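Local coordinates for protein transcriptional regulator, LysR family (Vibrio cholerae, PDB 3SZP) that activates virulence genes in response to oxygen and pH, probably by binding DNA at promoters through an N-terminal winged helix-turn-helix domain, at residues A[6-10]-A[68-73]; A[9-13]-A[46-50]; A[266-271]-A[282-286]. One frame throughout, in Å; residues are numbered along the deposited sequence.

Contact 1. Residues A[6-10]-A[68-73]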
loop_
_atom_site.group_PDB
_atom_site.type_symbol
_atom_site.label_atom_id
_atom_site.label_comp_id
_atom_site.label_asym_id
_atom_site.label_seq_id
_atom_site.Cartn_x
_atom_site.Cartn_y
_atom_site.Cartn_z
ATOM N N LEU A 6 -3.112 19.118 16.801
ATOM C CA LEU A 6 -1.935 19.628 16.100
ATOM C C LEU A 6 -0.686 18.972 16.678
ATOM O O LEU A 6 0.194 18.528 15.944
ATOM C CB LEU A 6 -1.845 21.151 16.248
ATOM C CG LEU A 6 -0.662 21.817 15.550
ATOM C CD1 LEU A 6 -0.706 21.555 14.035
ATOM C CD2 LEU A 6 -0.643 23.315 15.823
ATOM N N ASN A 7 -0.620 18.907 18.004
ATOM C CA ASN A 7 0.487 18.233 18.669
ATOM C C ASN A 7 0.535 16.765 18.334
ATOM O O ASN A 7 1.617 16.199 18.185
ATOM C CB ASN A 7 0.393 18.354 20.190
ATOM C CG ASN A 7 1.674 17.924 20.875
ATOM O OD1 ASN A 7 2.766 18.303 20.451
ATOM N ND2 ASN A 7 1.551 17.126 21.929
ATOM N N LEU A 8 -0.642 16.151 18.245
ATOM C CA LEU A 8 -0.736 14.727 17.930
ATOM C C LEU A 8 -0.235 14.503 16.508
ATOM O O LEU A 8 0.441 13.519 16.225
ATOM C CB LEU A 8 -2.173 14.210 18.054
ATOM C CG LEU A 8 -2.303 12.745 17.573
ATOM C CD1 LEU A 8 -1.440 11.835 18.454
ATOM C CD2 LEU A 8 -3.753 12.248 17.565
ATOM N N PHE A 9 -0.577 15.433 15.622
ATOM C CA PHE A 9 -0.107 15.396 14.240
ATOM C C PHE A 9 1.413 15.430 14.218
ATOM O O PHE A 9 2.046 14.618 13.551
ATOM C CB PHE A 9 -0.690 16.576 13.461
ATOM C CG PHE A 9 0.107 16.965 12.241
ATOM C CD1 PHE A 9 0.093 16.173 11.092
ATOM C CD2 PHE A 9 0.849 18.139 12.232
ATOM C CE1 PHE A 9 0.812 16.549 9.958
ATOM C CE2 PHE A 9 1.558 18.528 11.087
ATOM C CZ PHE A 9 1.548 17.724 9.957
ATOM N N ARG A 10 2.000 16.353 14.969
ATOM C CA ARG A 10 3.449 16.394 15.097
ATOM C C ARG A 10 4.036 15.042 15.529
ATOM O O ARG A 10 5.042 14.599 14.973
ATOM C CB ARG A 10 3.869 17.480 16.085
ATOM C CG ARG A 10 5.366 17.479 16.397
ATOM C CD ARG A 10 5.727 18.511 17.460
ATOM N NE ARG A 10 5.214 18.170 18.788
ATOM C CZ ARG A 10 5.934 17.590 19.750
ATOM N NH1 ARG A 10 7.201 17.253 19.535
ATOM N NH2 ARG A 10 5.383 17.329 20.932
ATOM N N CYS A 68 5.417 24.839 13.053
ATOM C CA CYS A 68 4.825 24.749 14.381
ATOM C C CYS A 68 5.598 23.878 15.362
ATOM O O CYS A 68 5.506 24.088 16.572
ATOM C CB CYS A 68 3.399 24.216 14.294
ATOM S SG CYS A 68 2.295 25.281 13.395
ATOM N N SER A 69 6.327 22.892 14.853
ATOM C CA SER A 69 7.036 21.951 15.718
ATOM C C SER A 69 7.853 22.599 16.835
ATOM O O SER A 69 7.694 22.240 17.996
ATOM C CB SER A 69 7.935 21.034 14.898
ATOM O OG SER A 69 7.174 19.993 14.343
ATOM N N PRO A 70 8.740 23.544 16.480
ATOM C CA PRO A 70 9.625 24.157 17.477
ATOM C C PRO A 70 8.865 24.682 18.692
ATOM O O PRO A 70 9.265 24.403 19.823
ATOM C CB PRO A 70 10.270 25.312 16.707
ATOM C CG PRO A 70 10.249 24.860 15.284
ATOM C CD PRO A 70 9.001 24.049 15.120
ATOM N N LEU A 71 7.793 25.433 18.453
ATOM C CA LEU A 71 6.949 25.949 19.523
ATOM C C LEU A 71 6.287 24.833 20.332
ATOM O O LEU A 71 6.145 24.948 21.545
ATOM C CB LEU A 71 5.872 26.876 18.964
ATOM C CG LEU A 71 6.346 28.194 18.351
ATOM C CD1 LEU A 71 5.157 29.008 17.856
ATOM C CD2 LEU A 71 7.156 28.980 19.356
ATOM N N LEU A 72 5.868 23.765 19.661
ATOM C CA LEU A 72 5.251 22.650 20.362
ATOM C C LEU A 72 6.286 21.918 21.217
ATOM O O LEU A 72 5.984 21.476 22.318
ATOM C CB LEU A 72 4.567 21.694 19.390
ATOM C CG LEU A 72 3.320 22.218 18.671
ATOM C CD1 LEU A 72 3.004 21.364 17.444
ATOM C CD2 LEU A 72 2.125 22.279 19.607
ATOM N N GLU A 73 7.510 21.809 20.711
ATOM C CA GLU A 73 8.603 21.233 21.485
ATOM C C GLU A 73 8.927 22.068 22.731
ATOM O O GLU A 73 9.058 21.524 23.823
ATOM C CB GLU A 73 9.852 21.061 20.621
ATOM C CG GLU A 73 9.801 19.856 19.684
ATOM C CD GLU A 73 10.532 20.112 18.370
ATOM O OE1 GLU A 73 11.230 21.152 18.266
ATOM O OE2 GLU A 73 10.400 19.285 17.440
#
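Steeply crossed helices can pack through few residues, as segments of helix 3-15 and helix 59-83 do here, their axes 105° apart and 10.4 Å at closest. The apolar part is small: Leu6 CG lies 4.2 Å from Leu72 CD1, and Leu6 CD2 lies 4.3 Å from Cys68 SG. Beside it the long side chain of Arg10 packs with CG 3.7 Å from Ser69 OG, NE 3.6 Å from Leu72 CB and NH1 3.7 Å from Glu73 CG. Its polar atoms bond within their own helix, one turn away in each direction: NE and NH2 of Arg10 both donate to Asn7 OD1, at 3.0 and 2.8 Å, while NH1 forms a salt bridge with Glu14. Ser69 OG likewise bonds to Tyr65 O. Leu3 of the second subunit packs on Leu72 of helix 59-83, the linker helix of LysR-type regulators. Arg10 NH1 lies 4.3 Å from Glu73 OE2, beyond a salt bridge, so it is packing, much of it along Arg10, and not a polar bond that joins the helices.

Contact 2. Residues A[9-13]-A[46-50]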
loop_
_atom_site.group_PDB
_atom_site.type_symbol
_atom_site.label_atom_id
_atom_site.label_comp_id
_atom_site.label_asym_id
_atom_site.label_seq_id
_atom_site.Cartn_x
_atom_site.Cartn_y
_atom_site.Cartn_z
ATOM N N PHE A 9 -0.577 15.433 15.622
ATOM C CA PHE A 9 -0.107 15.396 14.240
ATOM C C PHE A 9 1.413 15.430 14.218
ATOM O O PHE A 9 2.046 14.618 13.551
ATOM C CB PHE A 9 -0.690 16.576 13.461
ATOM C CG PHE A 9 0.107 16.965 12.241
ATOM C CD1 PHE A 9 0.093 16.173 11.092
ATOM C CD2 PHE A 9 0.849 18.139 12.232
ATOM C CE1 PHE A 9 0.812 16.549 9.958
ATOM C CE2 PHE A 9 1.558 18.528 11.087
ATOM C CZ PHE A 9 1.548 17.724 9.957
ATOM N N ARG A 10 2.000 16.353 14.969
ATOM C CA ARG A 10 3.449 16.394 15.097
ATOM C C ARG A 10 4.036 15.042 15.529
ATOM O O ARG A 10 5.042 14.599 14.973
ATOM C CB ARG A 10 3.869 17.480 16.085
ATOM C CG ARG A 10 5.366 17.479 16.397
ATOM C CD ARG A 10 5.727 18.511 17.460
ATOM N NE ARG A 10 5.214 18.170 18.788
ATOM C CZ ARG A 10 5.934 17.590 19.750
ATOM N NH1 ARG A 10 7.201 17.253 19.535
ATOM N NH2 ARG A 10 5.383 17.329 20.932
ATOM N N LEU A 11 3.412 14.391 16.514
ATOM C CA LEU A 11 3.937 13.135 17.051
ATOM C C LEU A 11 3.828 12.019 16.023
ATOM O O LEU A 11 4.689 11.137 15.942
ATOM C CB LEU A 11 3.196 12.718 18.330
ATOM C CG LEU A 11 3.291 13.579 19.589
ATOM C CD1 LEU A 11 2.536 12.908 20.743
ATOM C CD2 LEU A 11 4.736 13.839 19.979
ATOM N N VAL A 12 2.742 12.046 15.256
ATOM C CA VAL A 12 2.550 11.065 14.201
ATOM C C VAL A 12 3.683 11.165 13.179
ATOM O O VAL A 12 4.222 10.156 12.747
ATOM C CB VAL A 12 1.188 11.248 13.517
ATOM C CG1 VAL A 12 1.167 10.548 12.165
ATOM C CG2 VAL A 12 0.047 10.739 14.439
ATOM N N VAL A 13 4.047 12.389 12.814
ATOM C CA VAL A 13 5.122 12.600 11.851
ATOM C C VAL A 13 6.446 12.095 12.408
ATOM O O VAL A 13 7.207 11.439 11.710
ATOM C CB VAL A 13 5.266 14.099 11.470
ATOM C CG1 VAL A 13 6.450 14.304 10.538
ATOM C CG2 VAL A 13 3.996 14.606 10.827
ATOM N N ARG A 46 -5.933 19.135 3.969
ATOM C CA ARG A 46 -5.377 17.798 4.091
ATOM C C ARG A 46 -3.918 17.949 4.494
ATOM O O ARG A 46 -3.160 18.665 3.853
ATOM C CB ARG A 46 -5.501 17.054 2.755
ATOM C CG ARG A 46 -5.116 15.577 2.762
ATOM C CD ARG A 46 -5.407 14.973 1.378
ATOM N NE ARG A 46 -4.929 13.604 1.248
ATOM C CZ ARG A 46 -5.583 12.520 1.680
ATOM N NH1 ARG A 46 -6.767 12.633 2.285
ATOM N NH2 ARG A 46 -5.049 11.313 1.505
ATOM N N LEU A 47 -3.528 17.274 5.563
ATOM C CA LEU A 47 -2.162 17.381 6.091
ATOM C C LEU A 47 -1.289 16.167 5.786
ATOM O O LEU A 47 -0.081 16.300 5.656
ATOM C CB LEU A 47 -2.171 17.614 7.606
ATOM C CG LEU A 47 -2.760 18.945 8.065
ATOM C CD1 LEU A 47 -2.744 18.994 9.572
ATOM C CD2 LEU A 47 -1.993 20.134 7.476
ATOM N N LEU A 48 -1.902 14.988 5.706
ATOM C CA LEU A 48 -1.182 13.724 5.582
ATOM C C LEU A 48 -1.777 12.885 4.483
ATOM O O LEU A 48 -2.990 12.877 4.283
ATOM C CB LEU A 48 -1.315 12.894 6.859
ATOM C CG LEU A 48 -0.677 13.397 8.146
ATOM C CD1 LEU A 48 -1.110 12.539 9.330
ATOM C CD2 LEU A 48 0.837 13.379 7.992
ATOM N N ASN A 49 -0.916 12.152 3.792
ATOM C CA ASN A 49 -1.352 11.093 2.909
ATOM C C ASN A 49 -1.108 9.731 3.552
ATOM O O ASN A 49 -0.081 9.508 4.202
ATOM C CB ASN A 49 -0.627 11.189 1.564
ATOM C CG ASN A 49 -1.077 12.386 0.744
ATOM O OD1 ASN A 49 -2.279 12.613 0.552
ATOM N ND2 ASN A 49 -0.111 13.167 0.259
ATOM N N ARG A 50 -2.067 8.831 3.379
ATOM C CA ARG A 50 -1.921 7.461 3.843
ATOM C C ARG A 50 -2.096 6.507 2.673
ATOM O O ARG A 50 -3.215 6.200 2.269
ATOM C CB ARG A 50 -2.941 7.145 4.939
ATOM C CG ARG A 50 -2.587 7.703 6.310
ATOM C CD ARG A 50 -3.844 8.084 7.080
ATOM N NE ARG A 50 -4.568 9.163 6.412
ATOM C CZ ARG A 50 -5.785 9.573 6.749
ATOM N NH1 ARG A 50 -6.429 8.992 7.754
ATOM N NH2 ARG A 50 -6.359 10.563 6.079
#
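The rotamer of a side chain decides what its ring can reach, and Phe9 is an example. Its chi1 of 157° carries the ring from helix 3-15 to the start of strand 48-51, where Phe9 CE1 lies 3.9 Å from Leu47 CB and 3.7 Å from Leu48 CD2. Leu47 and Leu48 share the mt rotamer but meet the ring differently. Leu47 CD1 sits over one face, 4.2 Å from the centroid and 7° off the normal, a CH-pi contact; Leu48 CD2 lies at the edge. This is the core of a winged helix-turn-helix domain: strands 48-51 and 54-57 form the wing, and Ile36 and Leu39 of helix 29-43 also touch Phe9. A turn further along, Val12, with chi1 t, brings CG1 to 4.1 Å from Leu48 CD1, while Val13 CG2 approaches Leu48 CD2 at 4.4 Å. Arg46, extended through chi3, follows its own segment, NE and NH2 donating to Asn49 OD1 at 2.9 and 3.2 Å; Leu47 N and Leu48 N bond to Glu40.

Contact 3. Residues A[266-271]-A[282-286]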
loop_
_atom_site.group_PDB
_atom_site.type_symbol
_atom_site.label_atom_id
_atom_site.label_comp_id
_atom_site.label_asym_id
_atom_site.label_seq_id
_atom_site.Cartn_x
_atom_site.Cartn_y
_atom_site.Cartn_z
ATOM N N MET A 266 15.834 -3.944 37.996
ATOM C CA MET A 266 15.247 -2.618 38.016
ATOM C C MET A 266 16.344 -1.634 37.647
ATOM O O MET A 266 17.439 -1.699 38.189
ATOM C CB MET A 266 14.730 -2.282 39.411
ATOM C CG MET A 266 14.319 -0.824 39.608
ATOM S SD MET A 266 13.432 -0.529 41.175
ATOM C CE MET A 266 14.640 -1.166 42.339
ATOM N N LEU A 267 16.052 -0.733 36.714
ATOM C CA LEU A 267 17.020 0.257 36.289
ATOM C C LEU A 267 16.405 1.623 36.494
ATOM O O LEU A 267 15.199 1.787 36.322
ATOM C CB LEU A 267 17.376 0.079 34.812
ATOM C CG LEU A 267 17.540 -1.325 34.220
ATOM C CD1 LEU A 267 18.302 -1.182 32.900
ATOM C CD2 LEU A 267 18.306 -2.247 35.133
ATOM N N TYR A 268 17.234 2.592 36.876
ATOM C CA TYR A 268 16.786 3.957 37.120
ATOM C C TYR A 268 17.956 4.915 37.103
ATOM O O TYR A 268 19.102 4.507 37.262
ATOM C CB TYR A 268 16.086 4.062 38.471
ATOM C CG TYR A 268 16.888 3.497 39.629
ATOM C CD1 TYR A 268 16.925 2.130 39.872
ATOM C CD2 TYR A 268 17.601 4.331 40.476
ATOM C CE1 TYR A 268 17.644 1.607 40.927
ATOM C CE2 TYR A 268 18.328 3.819 41.535
ATOM C CZ TYR A 268 18.343 2.455 41.756
ATOM O OH TYR A 268 19.069 1.936 42.810
ATOM N N ASN A 269 17.662 6.195 36.908
ATOM C CA ASN A 269 18.660 7.243 37.041
ATOM C C ASN A 269 19.029 7.450 38.509
ATOM O O ASN A 269 18.173 7.340 39.391
ATOM C CB ASN A 269 18.135 8.538 36.433
ATOM C CG ASN A 269 18.141 8.514 34.914
ATOM O OD1 ASN A 269 19.061 9.042 34.286
ATOM N ND2 ASN A 269 17.115 7.896 34.314
ATOM N N HIS A 270 20.300 7.740 38.770
ATOM C CA HIS A 270 20.789 7.875 40.141
ATOM C C HIS A 270 19.818 8.671 40.998
ATOM O O HIS A 270 19.206 9.626 40.529
ATOM C CB HIS A 270 22.169 8.533 40.181
ATOM C CG HIS A 270 22.755 8.605 41.558
ATOM N ND1 HIS A 270 22.970 7.485 42.335
ATOM C CD2 HIS A 270 23.148 9.661 42.308
ATOM C CE1 HIS A 270 23.483 7.849 43.497
ATOM N NE2 HIS A 270 23.600 9.164 43.506
ATOM N N LYS A 271 19.677 8.279 42.257
ATOM C CA LYS A 271 18.673 8.896 43.117
ATOM C C LYS A 271 18.928 10.372 43.440
ATOM O O LYS A 271 18.016 11.071 43.883
ATOM C CB LYS A 271 18.449 8.073 44.393
ATOM C CG LYS A 271 17.562 6.837 44.171
ATOM C CD LYS A 271 16.968 6.302 45.476
ATOM C CE LYS A 271 18.001 5.567 46.314
ATOM N NZ LYS A 271 17.432 5.107 47.608
ATOM N N ILE A 282 11.497 3.456 44.277
ATOM C CA ILE A 282 12.736 2.697 44.238
ATOM C C ILE A 282 13.026 2.012 45.582
ATOM O O ILE A 282 13.319 0.810 45.622
ATOM C CB ILE A 282 13.909 3.607 43.845
ATOM C CG1 ILE A 282 13.752 4.076 42.397
ATOM C CG2 ILE A 282 15.249 2.890 44.041
ATOM C CD1 ILE A 282 14.794 5.119 41.994
ATOM N N ASP A 283 12.945 2.770 46.675
ATOM C CA ASP A 283 13.171 2.219 48.009
ATOM C C ASP A 283 12.133 1.156 48.354
ATOM O O ASP A 283 12.418 0.191 49.066
ATOM C CB ASP A 283 13.126 3.319 49.071
ATOM C CG ASP A 283 14.411 4.136 49.127
ATOM O OD1 ASP A 283 15.397 3.749 48.458
ATOM O OD2 ASP A 283 14.441 5.154 49.867
ATOM N N PHE A 284 10.916 1.343 47.866
ATOM C CA PHE A 284 9.870 0.375 48.123
ATOM C C PHE A 284 10.206 -0.966 47.463
ATOM O O PHE A 284 10.154 -2.014 48.107
ATOM C CB PHE A 284 8.529 0.887 47.621
ATOM C CG PHE A 284 7.355 0.048 48.062
ATOM C CD1 PHE A 284 6.770 0.254 49.305
ATOM C CD2 PHE A 284 6.836 -0.935 47.238
ATOM C CE1 PHE A 284 5.680 -0.506 49.710
ATOM C CE2 PHE A 284 5.752 -1.697 47.644
ATOM C CZ PHE A 284 5.180 -1.484 48.888
ATOM N N VAL A 285 10.557 -0.930 46.185
ATOM C CA VAL A 285 10.943 -2.152 45.486
ATOM C C VAL A 285 12.084 -2.857 46.221
ATOM O O VAL A 285 11.993 -4.043 46.548
ATOM C CB VAL A 285 11.373 -1.866 44.041
ATOM C CG1 VAL A 285 11.943 -3.117 43.411
ATOM C CG2 VAL A 285 10.189 -1.329 43.235
ATOM N N ILE A 286 13.143 -2.112 46.503
ATOM C CA ILE A 286 14.305 -2.660 47.181
ATOM C C ILE A 286 13.944 -3.401 48.466
ATOM O O ILE A 286 14.536 -4.442 48.780
ATOM C CB ILE A 286 15.306 -1.557 47.515
ATOM C CG1 ILE A 286 16.036 -1.126 46.244
ATOM C CG2 ILE A 286 16.279 -2.023 48.594
ATOM C CD1 ILE A 286 17.009 0.000 46.460
#
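When a helix covers a sheet, polar groups tend to find partners at the edge or within their own element, and the centre is left to apolar side chains. Between 266-271 and 282-286 one polar link spans the gap: Lys271 NZ donates to Asp283 OD1 at 2.6 Å, a short salt bridge at the margin of the contact, beside which Lys271 CG packs 3.9 Å from Ile282 CD1. The strand's backbone is hydrogen-bonded to its sheet neighbours, Met266 bonding to Arg155, Leu267 to Ile141 and Tyr268 to Ile153. In the helix, Ile282 O accepts from Ile286 N at 3.1 Å, and past the strand His270 O accepts from His273 ND1. The rest of the contact is mainly apolar and aromatic packing. Met266 CE reaches Val285 CG1 at 3.5 Å and Ile286 CG1 at 4.1 Å. Ile282 packs over a face of the Tyr268 ring, CG2 standing 4.1 Å from its centroid in a CH-pi contact and CD1 3.3 Å from Tyr268 CD2. Strand 266-268 and helix 282-286 run nearly antiparallel, at 159°, as the chain turns back into helix 276-287, giving the helix-on-sheet layering of the alpha/beta periplasmic-binding-protein fold found in LysR effector-binding domains.

Overall arrangement
Starting from the N terminus, helix 3-15 supplies the first segment of both contact 1 and contact 2, which share Phe9 and Arg10 and have centres about 11 Å apart. Contact 2 closes first, bringing the start of the wing back to this helix after 32 residues that are mostly helical; contact 1 closes later, when the chain reaches helix 59-83. The loop of contact 2 is thus nested within that of contact 1, and together they join wing and linker helix to one helix of the DNA-binding domain. Contact 3 follows in series, a short loop of ten intervening residues, its centre about 33 Å from that of contact 1, and ties a terminal helix to the sheet of the effector-binding region.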